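Long-range contacts in pectate lyase (Paenibacillus sp. 0602, PDB 5GT5), which cleaves polygalacturonate by elimination, and probably partly methylated pectins too, as a secreted, probably calcium-dependent enzyme of polysaccharide lyase family 1: residues Trp190-Gly195 with Asn427-Gly432; His267-Asp272 with Asn289-Ala294; Val336-Ile341 with Tyr411-Pro416. The protein carries 1 engineered substitution. All blocks are in the same frame, centred on the assembly; numbering follows the deposited sequence.

Contact 1: residues Trp190-Gly195 with Asn427-Gly432; sequences WSTFKG and NGAGAG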
ATOM      1  N   TRP A 190      16.821  -4.435  13.073  1.00  5.91           N
ATOM      2  CA  TRP A 190      17.610  -5.499  13.673  1.00  5.56           C
ATOM      3  C   TRP A 190      18.657  -6.048  12.716  1.00  5.35           C
ATOM      4  O   TRP A 190      18.920  -7.250  12.697  1.00  6.92           O
ATOM      5  CB  TRP A 190      16.689  -6.632  14.220  1.00  6.12           C
ATOM      6  CG  TRP A 190      15.985  -6.178  15.458  1.00  7.17           C
ATOM      7  CD1 TRP A 190      14.677  -5.772  15.576  1.00  9.60           C
ATOM      8  CD2 TRP A 190      16.572  -6.028  16.759  1.00  7.61           C
ATOM      9  NE1 TRP A 190      14.423  -5.388  16.884  1.00 10.06           N
ATOM     10  CE2 TRP A 190      15.567  -5.554  17.623  1.00  9.11           C
ATOM     11  CE3 TRP A 190      17.834  -6.302  17.282  1.00 10.12           C
ATOM     12  CZ2 TRP A 190      15.807  -5.294  18.971  1.00 11.93           C
ATOM     13  CZ3 TRP A 190      18.063  -6.051  18.637  1.00  9.40           C
ATOM     14  CH2 TRP A 190      17.058  -5.551  19.453  1.00  8.56           C
ATOM     15  N   SER A 191      19.257  -5.170  11.925  1.00  6.39           N
ATOM     16  CA  SER A 191      20.183  -5.579  10.860  1.00  5.61           C
ATOM     17  C   SER A 191      21.564  -4.985  11.024  1.00  4.91           C
ATOM     18  O   SER A 191      21.716  -3.909  11.607  1.00  7.13           O
ATOM     19  CB  SER A 191      19.605  -5.270   9.467  1.00  6.27           C
ATOM     20  OG  SER A 191      18.411  -6.043   9.261  1.00  5.07           O
ATOM     21  N   THR A 192      22.548  -5.707  10.513  1.00  6.84           N
ATOM     22  CA  THR A 192      23.945  -5.272  10.563  1.00  5.51           C
ATOM     23  C   THR A 192      24.427  -4.934   9.167  1.00  5.97           C
ATOM     24  O   THR A 192      24.178  -5.699   8.219  1.00  7.76           O
ATOM     25  CB  THR A 192      24.807  -6.407  11.129  1.00  6.13           C
ATOM     26  OG1 THR A 192      24.443  -6.593  12.512  1.00 10.45           O
ATOM     27  CG2 THR A 192      26.293  -6.046  11.019  1.00  9.30           C
ATOM     28  N   PHE A 193      25.093  -3.779   9.040  1.00  5.69           N
ATOM     29  CA  PHE A 193      25.724  -3.329   7.815  1.00  6.22           C
ATOM     30  C   PHE A 193      27.166  -3.088   8.195  1.00  7.11           C
ATOM     31  O   PHE A 193      27.424  -2.276   9.081  1.00  7.86           O
ATOM     32  CB  PHE A 193      25.025  -2.040   7.331  1.00  5.71           C
ATOM     33  CG  PHE A 193      23.528  -2.189   7.158  1.00  5.52           C
ATOM     34  CD1 PHE A 193      22.659  -2.066   8.258  1.00  5.18           C
ATOM     35  CD2 PHE A 193      22.993  -2.468   5.899  1.00  6.41           C
ATOM     36  CE1 PHE A 193      21.282  -2.199   8.089  1.00  5.91           C
ATOM     37  CE2 PHE A 193      21.624  -2.632   5.725  1.00  7.05           C
ATOM     38  CZ  PHE A 193      20.763  -2.521   6.805  1.00  6.43           C
ATOM     39  N   LYS A 194      28.090  -3.826   7.581  1.00  6.01           N
ATOM     40  CA  LYS A 194      29.499  -3.734   7.998  1.00  6.55           C
ATOM     41  C   LYS A 194      30.421  -3.769   6.808  1.00  6.28           C
ATOM     42  O   LYS A 194      30.100  -4.224   5.703  1.00  8.43           O
ATOM     43  CB  LYS A 194      29.882  -4.857   8.966  1.00 10.52           C
ATOM     44  CG  LYS A 194      29.707  -6.239   8.407  1.00  8.95           C
ATOM     45  CD  LYS A 194      30.048  -7.305   9.463  1.00 11.58           C
ATOM     46  CE  LYS A 194      29.784  -8.690   8.947  1.00 12.27           C
ATOM     47  NZ  LYS A 194      30.178  -9.698   9.988  1.00 17.00           N
ATOM     48  N   GLY A 195      31.615  -3.263   7.052  1.00  8.39           N
ATOM     49  CA  GLY A 195      32.678  -3.337   6.071  1.00 10.48           C
ATOM     50  C   GLY A 195      33.534  -4.572   6.226  1.00  9.50           C
ATOM     51  O   GLY A 195      33.185  -5.539   6.933  1.00 11.01           O
ATOM     52  N   ASN A 427      22.556 -11.922  21.041  1.00 16.36           N
ATOM     53  CA  ASN A 427      21.205 -11.857  20.500  1.00 17.52           C
ATOM     54  C   ASN A 427      20.896 -10.466  19.948  1.00 13.20           C
ATOM     55  O   ASN A 427      19.775  -9.972  20.078  1.00 12.73           O
ATOM     56  CB  ASN A 427      20.175 -12.217  21.569  1.00 20.17           C
ATOM     57  CG  ASN A 427      20.137 -11.207  22.691  1.00 18.21           C
ATOM     58  OD1 ASN A 427      21.155 -10.586  23.018  1.00 22.15           O
ATOM     59  ND2 ASN A 427      18.961 -11.020  23.281  1.00 17.98           N
ATOM     60  N   GLY A 428      21.924  -9.845  19.362  1.00 11.28           N
ATOM     61  CA  GLY A 428      21.808  -8.491  18.838  1.00 10.43           C
ATOM     62  C   GLY A 428      21.336  -8.436  17.404  1.00 10.30           C
ATOM     63  O   GLY A 428      20.623  -9.340  16.923  1.00 10.28           O
ATOM     64  N   ALA A 429      21.737  -7.382  16.705  1.00  9.14           N
ATOM     65  CA  ALA A 429      21.345  -7.183  15.314  1.00  9.59           C
ATOM     66  C   ALA A 429      22.095  -8.137  14.384  1.00  8.29           C
ATOM     67  O   ALA A 429      23.220  -8.552  14.665  1.00 10.08           O
ATOM     68  CB  ALA A 429      21.601  -5.742  14.900  1.00  8.41           C
ATOM     69  N   GLY A 430      21.456  -8.471  13.268  1.00  8.29           N
ATOM     70  CA  GLY A 430      22.062  -9.268  12.221  1.00  7.88           C
ATOM     71  C   GLY A 430      21.415 -10.636  12.032  1.00  7.81           C
ATOM     72  O   GLY A 430      20.588 -11.074  12.827  1.00  9.70           O
ATOM     73  N   ALA A 431      21.878 -11.283  10.975  1.00  6.56           N
ATOM     74  CA  ALA A 431      21.539 -12.660  10.672  1.00  6.37           C
ATOM     75  C   ALA A 431      22.330 -13.651  11.553  1.00  8.91           C
ATOM     76  O   ALA A 431      23.410 -13.380  11.937  1.00  9.62           O
ATOM     77  CB  ALA A 431      21.790 -12.926   9.190  1.00  9.55           C
ATOM     78  N   GLY A 432      21.701 -14.789  11.770  1.00  7.23           N
ATOM     79  CA  GLY A 432      22.388 -15.841  12.530  1.00  9.59           C
ATOM     80  C   GLY A 432      22.488 -15.572  14.002  1.00 13.91           C
ATOM     81  O   GLY A 432      23.240 -16.204  14.669  1.00 17.49           O
TER

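Contact 2: residues His267-Asp272 with Asn289-Ala294; sequences HNVYKD and NIIMDA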
ATOM      1  N   HIS A 267      17.152  -0.199  15.369  1.00  7.51           N
ATOM      2  CA  HIS A 267      17.939  -1.308  15.940  1.00  5.77           C
ATOM      3  C   HIS A 267      18.878  -1.908  14.893  1.00  6.78           C
ATOM      4  O   HIS A 267      19.103  -3.116  14.829  1.00  7.32           O
ATOM      5  CB  HIS A 267      17.017  -2.361  16.612  1.00  8.43           C
ATOM      6  CG  HIS A 267      16.327  -1.827  17.828  1.00  9.15           C
ATOM      7  ND1 HIS A 267      15.127  -1.135  17.771  1.00  8.11           N
ATOM      8  CD2 HIS A 267      16.703  -1.794  19.138  1.00  9.59           C
ATOM      9  CE1 HIS A 267      14.804  -0.706  18.973  1.00  8.44           C
ATOM     10  NE2 HIS A 267      15.738  -1.114  19.829  1.00  9.54           N
ATOM     11  N   ASN A 268      19.442  -1.028  14.060  1.00  7.06           N
ATOM     12  CA  ASN A 268      20.457  -1.433  13.082  1.00  6.18           C
ATOM     13  C   ASN A 268      21.810  -0.939  13.498  1.00  6.23           C
ATOM     14  O   ASN A 268      21.926   0.123  14.132  1.00  7.23           O
ATOM     15  CB  ASN A 268      20.199  -0.859  11.689  1.00  6.39           C
ATOM     16  CG  ASN A 268      18.902  -1.330  11.085  1.00  6.73           C
ATOM     17  OD1 ASN A 268      18.398  -2.434  11.392  1.00  6.35           O
ATOM     18  ND2 ASN A 268      18.342  -0.493  10.205  1.00  5.46           N
ATOM     19  N   VAL A 269      22.839  -1.698  13.135  1.00  6.01           N
ATOM     20  CA  VAL A 269      24.232  -1.257  13.321  1.00  5.78           C
ATOM     21  C   VAL A 269      24.859  -0.993  11.967  1.00  6.25           C
ATOM     22  O   VAL A 269      24.853  -1.872  11.094  1.00  7.94           O
ATOM     23  CB  VAL A 269      25.069  -2.318  14.077  1.00  6.60           C
ATOM     24  CG1 VAL A 269      26.554  -1.905  14.186  1.00  9.19           C
ATOM     25  CG2 VAL A 269      24.487  -2.576  15.452  1.00  9.71           C
ATOM     26  N   TYR A 270      25.371   0.226  11.781  1.00  6.17           N
ATOM     27  CA  TYR A 270      26.083   0.623  10.558  1.00  4.77           C
ATOM     28  C   TYR A 270      27.540   0.778  10.938  1.00  4.56           C
ATOM     29  O   TYR A 270      27.933   1.822  11.477  1.00  7.35           O
ATOM     30  CB  TYR A 270      25.524   1.956  10.008  1.00  6.83           C
ATOM     31  CG  TYR A 270      24.073   1.821   9.558  1.00  5.34           C
ATOM     32  CD1 TYR A 270      23.766   1.366   8.282  1.00  5.70           C
ATOM     33  CD2 TYR A 270      23.031   2.141  10.424  1.00  5.89           C
ATOM     34  CE1 TYR A 270      22.440   1.178   7.881  1.00  6.55           C
ATOM     35  CE2 TYR A 270      21.698   2.005  10.029  1.00  5.95           C
ATOM     36  CZ  TYR A 270      21.416   1.510   8.758  1.00  6.79           C
ATOM     37  OH  TYR A 270      20.103   1.366   8.380  1.00  6.43           O
ATOM     38  N   LYS A 271      28.329  -0.284  10.733  1.00  6.36           N
ATOM     39  CA  LYS A 271      29.716  -0.299  11.137  1.00  5.37           C
ATOM     40  C   LYS A 271      30.612  -0.026   9.952  1.00  7.93           C
ATOM     41  O   LYS A 271      30.643  -0.806   8.991  1.00  6.95           O
ATOM     42  CB  LYS A 271      30.053  -1.659  11.757  1.00  9.19           C
ATOM     43  CG  LYS A 271      31.478  -1.694  12.305  1.00 11.07           C
ATOM     44  CD  LYS A 271      31.826  -3.067  12.909  1.00 19.76           C
ATOM     45  CE  LYS A 271      33.294  -3.134  13.354  1.00 33.41           C
ATOM     46  NZ  LYS A 271      34.221  -3.649  12.297  1.00 40.04           N
ATOM     47  N   ASP A 272      31.325   1.104  10.018  1.00  6.04           N
ATOM     48  CA  ASP A 272      32.239   1.500   8.957  1.00  7.43           C
ATOM     49  C   ASP A 272      31.516   1.612   7.627  1.00  5.76           C
ATOM     50  O   ASP A 272      31.987   1.136   6.583  1.00  7.94           O
ATOM     51  CB  ASP A 272      33.435   0.542   8.898  1.00  6.33           C
ATOM     52  CG  ASP A 272      34.188   0.509  10.212  1.00  6.32           C
ATOM     53  OD1 ASP A 272      34.475   1.614  10.743  1.00  7.10           O
ATOM     54  OD2 ASP A 272      34.465  -0.613  10.710  1.00  8.39           O
ATOM     55  N   ASN A 289      17.059   4.394  17.457  1.00  7.55           N
ATOM     56  CA  ASN A 289      17.869   3.335  18.061  1.00  5.76           C
ATOM     57  C   ASN A 289      18.762   2.667  17.028  1.00  5.72           C
ATOM     58  O   ASN A 289      18.837   1.438  16.965  1.00  8.17           O
ATOM     59  CB  ASN A 289      16.994   2.267  18.737  1.00  7.52           C
ATOM     60  CG  ASN A 289      16.276   2.761  20.008  1.00  9.05           C
ATOM     61  OD1 ASN A 289      15.245   2.191  20.370  1.00 10.83           O
ATOM     62  ND2 ASN A 289      16.819   3.771  20.691  1.00  9.03           N
ATOM     63  N   ILE A 290      19.438   3.484  16.217  1.00  7.09           N
ATOM     64  CA  ILE A 290      20.473   2.943  15.317  1.00  6.43           C
ATOM     65  C   ILE A 290      21.844   3.354  15.805  1.00  6.73           C
ATOM     66  O   ILE A 290      21.957   4.268  16.634  1.00  7.01           O
ATOM     67  CB  ILE A 290      20.276   3.339  13.816  1.00  5.58           C
ATOM     68  CG1 ILE A 290      20.442   4.852  13.581  1.00  7.11           C
ATOM     69  CG2 ILE A 290      18.891   2.822  13.321  1.00  8.04           C
ATOM     70  CD1 ILE A 290      20.656   5.197  12.095  1.00  8.40           C
ATOM     71  N   ILE A 291      22.876   2.670  15.314  1.00  6.16           N
ATOM     72  CA  ILE A 291      24.273   2.988  15.615  1.00  6.95           C
ATOM     73  C   ILE A 291      24.998   3.256  14.312  1.00  7.81           C
ATOM     74  O   ILE A 291      24.913   2.435  13.384  1.00  7.63           O
ATOM     75  CB  ILE A 291      24.963   1.825  16.326  1.00  7.11           C
ATOM     76  CG1 ILE A 291      24.273   1.565  17.666  1.00  9.73           C
ATOM     77  CG2 ILE A 291      26.450   2.125  16.552  1.00  8.90           C
ATOM     78  CD1 ILE A 291      24.836   0.372  18.393  1.00 13.56           C
ATOM     79  N   MET A 292      25.671   4.410  14.211  1.00  5.93           N
ATOM     80  CA  MET A 292      26.581   4.653  13.093  1.00  6.78           C
ATOM     81  C   MET A 292      27.953   4.697  13.733  1.00  7.09           C
ATOM     82  O   MET A 292      28.281   5.680  14.395  1.00  9.07           O
ATOM     83  CB  MET A 292      26.323   6.004  12.421  1.00  8.37           C
ATOM     84  CG  MET A 292      24.876   6.258  11.970  1.00  5.71           C
ATOM     85  SD  MET A 292      24.801   7.957  11.321  1.00  8.27           S
ATOM     86  CE  MET A 292      23.038   8.260  11.351  1.00  9.80           C
ATOM     87  N   ASP A 293      28.738   3.644  13.584  1.00  7.58           N
ATOM     88  CA  ASP A 293      30.055   3.540  14.213  1.00  7.42           C
ATOM     89  C   ASP A 293      31.095   3.407  13.125  1.00  6.18           C
ATOM     90  O   ASP A 293      31.287   2.309  12.563  1.00  8.14           O
ATOM     91  CB  ASP A 293      30.095   2.331  15.144  1.00  7.77           C
ATOM     92  CG  ASP A 293      31.374   2.237  15.913  1.00 10.44           C
ATOM     93  OD1 ASP A 293      32.380   2.835  15.509  1.00  9.72           O
ATOM     94  OD2 ASP A 293      31.377   1.550  16.948  1.00 17.83           O
ATOM     95  N   ALA A 294      31.786   4.507  12.842  1.00  6.16           N
ATOM     96  CA  ALA A 294      32.767   4.575  11.753  1.00  7.46           C
ATOM     97  C   ALA A 294      34.194   4.614  12.324  1.00  6.66           C
ATOM     98  O   ALA A 294      35.099   5.149  11.691  1.00  8.11           O
ATOM     99  CB  ALA A 294      32.508   5.826  10.860  1.00  8.34           C
TER

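Contact 3: residues Val336-Ile341 with Tyr411-Pro416; sequences VEKSVI and YQLDDP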
ATOM      1  N   VAL A 336      16.276  11.420  13.139  1.00  9.08           N
ATOM      2  CA  VAL A 336      17.086  10.402  13.842  1.00  7.37           C
ATOM      3  C   VAL A 336      16.911  10.609  15.324  1.00  9.32           C
ATOM      4  O   VAL A 336      17.049  11.744  15.798  1.00  8.61           O
ATOM      5  CB  VAL A 336      18.564  10.535  13.500  1.00  5.95           C
ATOM      6  CG1 VAL A 336      19.375   9.512  14.291  1.00  8.94           C
ATOM      7  CG2 VAL A 336      18.776  10.367  11.981  1.00  8.32           C
ATOM      8  N   GLU A 337      16.582   9.560  16.070  1.00  7.95           N
ATOM      9  CA  GLU A 337      16.457   9.715  17.517  1.00  8.98           C
ATOM     10  C   GLU A 337      17.016   8.564  18.320  1.00  7.54           C
ATOM     11  O   GLU A 337      17.031   7.410  17.866  1.00  7.96           O
ATOM     12  CB  GLU A 337      15.034  10.042  17.950  1.00 15.52           C
ATOM     13  CG  GLU A 337      14.052   8.973  17.706  1.00 14.51           C
ATOM     14  CD  GLU A 337      12.596   9.411  17.936  1.00 19.08           C
ATOM     15  OE1 GLU A 337      12.316  10.320  18.766  1.00 17.96           O
ATOM     16  OE2 GLU A 337      11.730   8.865  17.232  1.00 13.85           O
ATOM     17  N   LYS A 338      17.455   8.877  19.533  1.00  7.88           N
ATOM     18  CA  LYS A 338      17.868   7.876  20.496  1.00  7.75           C
ATOM     19  C   LYS A 338      18.888   6.943  19.876  1.00  6.98           C
ATOM     20  O   LYS A 338      18.808   5.732  19.998  1.00  8.28           O
ATOM     21  CB  LYS A 338      16.636   7.116  21.021  1.00  9.56           C
ATOM     22  CG  LYS A 338      15.579   7.987  21.698  1.00 10.38           C
ATOM     23  CD  LYS A 338      15.931   8.316  23.146  1.00 12.95           C
ATOM     24  CE  LYS A 338      14.828   9.174  23.789  1.00 13.07           C
ATOM     25  NZ  LYS A 338      15.224   9.610  25.162  1.00 15.81           N
ATOM     26  N   SER A 339      19.846   7.532  19.181  1.00  6.39           N
ATOM     27  CA  SER A 339      20.845   6.748  18.477  1.00  7.18           C
ATOM     28  C   SER A 339      22.243   7.006  19.035  1.00  7.82           C
ATOM     29  O   SER A 339      22.403   7.807  19.969  1.00  7.58           O
ATOM     30  CB  SER A 339      20.752   7.050  16.990  1.00  7.64           C
ATOM     31  OG  SER A 339      19.504   6.549  16.488  1.00  6.54           O
ATOM     32  N   VAL A 340      23.226   6.279  18.503  1.00  8.36           N
ATOM     33  CA  VAL A 340      24.636   6.430  18.859  1.00  6.45           C
ATOM     34  C   VAL A 340      25.442   6.640  17.582  1.00  8.01           C
ATOM     35  O   VAL A 340      25.324   5.850  16.632  1.00  8.66           O
ATOM     36  CB  VAL A 340      25.134   5.149  19.564  1.00  7.53           C
ATOM     37  CG1 VAL A 340      26.623   5.271  19.857  1.00 11.77           C
ATOM     38  CG2 VAL A 340      24.315   4.892  20.840  1.00 10.07           C
ATOM     39  N   ILE A 341      26.241   7.707  17.542  1.00  6.78           N
ATOM     40  CA  ILE A 341      27.055   8.042  16.376  1.00  6.17           C
ATOM     41  C   ILE A 341      28.481   8.230  16.850  1.00  7.95           C
ATOM     42  O   ILE A 341      28.745   9.045  17.755  1.00 10.50           O
ATOM     43  CB  ILE A 341      26.537   9.329  15.697  1.00  6.83           C
ATOM     44  CG1 ILE A 341      25.088   9.090  15.219  1.00  7.22           C
ATOM     45  CG2 ILE A 341      27.401   9.727  14.509  1.00  7.93           C
ATOM     46  CD1 ILE A 341      24.442  10.302  14.578  1.00  8.91           C
ATOM     47  N   TYR A 411       5.650   3.404  18.476  1.00 14.47           N
ATOM     48  CA  TYR A 411       6.916   2.720  18.629  1.00 17.48           C
ATOM     49  C   TYR A 411       7.484   3.061  19.989  1.00 20.07           C
ATOM     50  O   TYR A 411       7.219   4.133  20.546  1.00 24.43           O
ATOM     51  CB  TYR A 411       7.915   3.118  17.520  1.00 16.03           C
ATOM     52  CG  TYR A 411       8.238   4.590  17.460  1.00 13.54           C
ATOM     53  CD1 TYR A 411       7.393   5.503  16.820  1.00 10.62           C
ATOM     54  CD2 TYR A 411       9.413   5.083  18.035  1.00 15.77           C
ATOM     55  CE1 TYR A 411       7.689   6.851  16.777  1.00 14.37           C
ATOM     56  CE2 TYR A 411       9.714   6.424  17.992  1.00 16.04           C
ATOM     57  CZ  TYR A 411       8.866   7.302  17.360  1.00 13.95           C
ATOM     58  OH  TYR A 411       9.158   8.642  17.314  1.00 15.94           O
ATOM     59  N   GLN A 412       8.273   2.130  20.496  1.00 20.06           N
ATOM     60  CA  GLN A 412       8.965   2.238  21.769  1.00 19.41           C
ATOM     61  C   GLN A 412      10.416   2.598  21.503  1.00 15.36           C
ATOM     62  O   GLN A 412      11.047   2.040  20.599  1.00 20.09           O
ATOM     63  CB  GLN A 412       8.889   0.892  22.490  1.00 28.22           C
ATOM     64  CG  GLN A 412       9.668   0.818  23.791  1.00 37.31           C
ATOM     65  CD  GLN A 412       8.910   1.352  24.983  1.00 60.37           C
ATOM     66  OE1 GLN A 412       7.712   1.640  24.898  1.00 66.67           O
ATOM     67  NE2 GLN A 412       9.613   1.516  26.105  1.00 58.21           N
ATOM     68  N   LEU A 413      10.945   3.520  22.294  1.00 16.90           N
ATOM     69  CA  LEU A 413      12.340   3.940  22.180  1.00 13.56           C
ATOM     70  C   LEU A 413      13.175   3.400  23.321  1.00 18.80           C
ATOM     71  O   LEU A 413      12.793   3.534  24.490  1.00 20.64           O
ATOM     72  CB  LEU A 413      12.402   5.456  22.224  1.00 15.92           C
ATOM     73  CG  LEU A 413      11.881   6.189  20.994  1.00 14.73           C
ATOM     74  CD1 LEU A 413      11.745   7.696  21.224  1.00 15.43           C
ATOM     75  CD2 LEU A 413      12.836   5.894  19.856  1.00 14.77           C
ATOM     76  N   ASP A 414      14.308   2.781  22.991  1.00 12.19           N
ATOM     77  CA  ASP A 414      15.295   2.417  23.997  1.00 10.51           C
ATOM     78  C   ASP A 414      16.225   3.566  24.268  1.00 13.91           C
ATOM     79  O   ASP A 414      16.336   4.482  23.452  1.00 13.11           O
ATOM     80  CB  ASP A 414      16.130   1.225  23.550  1.00 11.20           C
ATOM     81  CG  ASP A 414      15.293   0.020  23.253  1.00 13.76           C
ATOM     82  OD1 ASP A 414      14.153  -0.055  23.769  1.00 18.11           O
ATOM     83  OD2 ASP A 414      15.774  -0.858  22.501  1.00 15.90           O
ATOM     84  N   ASP A 415      16.876   3.533  25.429  1.00 13.69           N
ATOM     85  CA  ASP A 415      17.849   4.580  25.727  1.00 13.71           C
ATOM     86  C   ASP A 415      19.123   4.362  24.928  1.00 12.12           C
ATOM     87  O   ASP A 415      19.656   3.260  24.868  1.00 13.05           O
ATOM     88  CB  ASP A 415      18.191   4.640  27.216  1.00 15.09           C
ATOM     89  CG  ASP A 415      18.897   5.929  27.562  1.00 19.16           C
ATOM     90  OD1 ASP A 415      20.117   6.004  27.385  1.00 15.90           O
ATOM     91  OD2 ASP A 415      18.222   6.913  27.944  1.00 32.02           O
ATOM     92  N   PRO A 416      19.651   5.431  24.327  1.00 10.82           N
ATOM     93  CA  PRO A 416      20.879   5.208  23.558  1.00  7.70           C
ATOM     94  C   PRO A 416      22.076   4.763  24.393  1.00 11.08           C
ATOM     95  O   PRO A 416      23.008   4.202  23.832  1.00 11.32           O
ATOM     96  CB  PRO A 416      21.138   6.573  22.911  1.00 11.51           C
ATOM     97  CG  PRO A 416      20.384   7.541  23.786  1.00  8.45           C
ATOM     98  CD  PRO A 416      19.182   6.827  24.245  1.00  9.39           C
TER
HETATM   99  O   HOH W   1       9.855  11.282  19.252  1.00 33.50           O
HETATM  100  O   HOH W   2      15.976   7.272  26.585  1.00 25.84           O

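Contact 1: residues Trp190-Gly195 with Asn427-Gly432
Trp190 and Ser191 run beside Ala429 and Gly430, and the CA atoms of Trp190 and Ala429 are 4.4 Å apart. A single backbone bond joins the segments: Gly430 N donates to Trp190 O over 2.9 Å, nearly straight at the hydrogen (167°) although the donor sits above the carbonyl plane. Trp190 has left-handed helical backbone angles and marks a corner of the parallel beta-helix just before strand 192-194. Its indole meets the loop edge-on, with Trp190 CE3 4.1 Å from Gly428 C and Ala429 N close to the ring plane. Partners elsewhere fix this ring: NE1 bonds to Asp6 O, and the rings of His166 and His267 stack on it. Ala429 CB rests 3.7 Å from Trp190 C and 3.8 Å from Ser191 O. Thr192 OG1 lies 3.2 Å from Ala429 O and 3.6 Å from Gly430 CA, and is hydrogen-bonded to Lys433 NZ. A CB at Gly430 would run into that hydroxyl and, at these backbone angles, press on Ala429 O, which calls for glycine. The small residues thus bring the C-terminal loop's main chain against the beta-helix corner, where a buried backbone hydrogen bond, rather than interlocking side chains, supplies the one clear polar link.

Contact 2: residues His267-Asp272 with Asn289-Ala294
His267 and Asn289 begin a pairing of parallel strands, 269-271 with 291-293, that joins two successive coils of the right-handed parallel beta-helix of the pectate lyase family. The strand axes run 4.8 Å apart and only 9° from parallel. Four good backbone bonds alternate between the chains: Ile291 N to Asn268 O, Tyr270 N to Ile291 O (2.8 Å), Asp293 N to Tyr270 O and Asp272 N to Asp293 O. A fifth, His267 N to Asn289 O, is weak because its angle is only 124°. Asn289 CB sits over one face of the His267 imidazole, 3.8 Å from the ring centroid; both side chains hold CG anti to the carbonyl carbon (chi1 -67° in His267) and therefore run side by side. On the face bearing Val269 and Ile291, Val269 CG2 meets Ile291 CD1 at 4.2 Å. Tyr270, which shares the other face with Met292, touches Ile290 CD1 with CE2 at 3.9 Å, the two side chains crossing obliquely.

The polar groups are positioned by a second shell. His267 NE2 bonds to Asp414 OD2, while the Asn289 amide is held at both ends, OD1 by Asp414 N and ND2 by Lys338 O. Asn268 ND2 reaches Tyr270 OH at 3.1 Å and also Ile188 O; its OD1 takes Ser191 N, and the tyrosine hydroxyl is further bonded to His247 NE2. At the far end Ala294 occupies the N-cap position of helix 295-301, and Asp272 OD1, lying 3.4 Å from Ala294 C, accepts a bond from Ala297 N.

Contact 3: residues Val336-Ile341 with Tyr411-Pro416
Lys338 comes nearest to Pro416, their CA atoms 5.1 Å apart, where a beta-helix corner with left-handed backbone angles at Lys338 passes an irregular loop whose direction differs by 33°. Glu337 and Tyr411 reach toward each other tip to tip: Tyr411 OH donates over 2.6 Å to the syn lone pair of Glu337 OE2, with carboxylate and ring planes 56° apart. Glu337 OE2 also bonds His286 NE2, and Glu337 OE1 accepts from a water at 2.7 Å, so both oxygens are held and the carboxylate is fixed in rotation. Leu413 crosses the glutamate at about a right angle, its CD1 3.6 Å from Glu337 OE1, while its CD2 packs against Glu337 CG. An alanine at Glu337 would probably leave Tyr411 OH and His286 NE2 without their shared acceptor and open a gap beside Leu413.

Lys338 CG also lies against both methyls of Leu413. The lysine chain then bends, chi2 of -81° putting Lys338 CD 3.7 Å from Pro416 CD, whereas CB packs on Asp414 O. The ammonium forms a salt bridge with Asp368 and reaches Asp415 OD2 through a water, 2.8 Å from Lys338 NZ; that aspartate has a salt bridge of its own to Arg379. Past Lys338, Pro416 CB sits 3.4 Å from Ser339 O and 4.1 Å from Val340 CG2.

The loop leads into helix 419-423; Leu413 and Glu337 both touch Tyr288 of strand 284-288, and Pro416 packs on Ile370 of strand 369-372.

In the fold
The three contacts step along successive coils of the beta-helix. Strands 184-194 and 262-271 join contact 1 to contact 2 (Phe193 O to Lys271 N, 2.7 Å), and strands 291-293 and 340-342 join contact 2 to contact 3 (Met292 N to Val340 O, 2.8 Å). Contact 2 lies about 10 Å from contact 1 and 11 Å from contact 3, centre to centre; contacts 1 and 3 are about 17 Å apart and do not touch. Loops 411-416 and 427-432 flank helix 419-423. Contact 2 comes near the probable active site: the side chain of Tyr270 is about 8 Å from that of Arg276 and 10 Å from that of the likely calcium ligand Asp178.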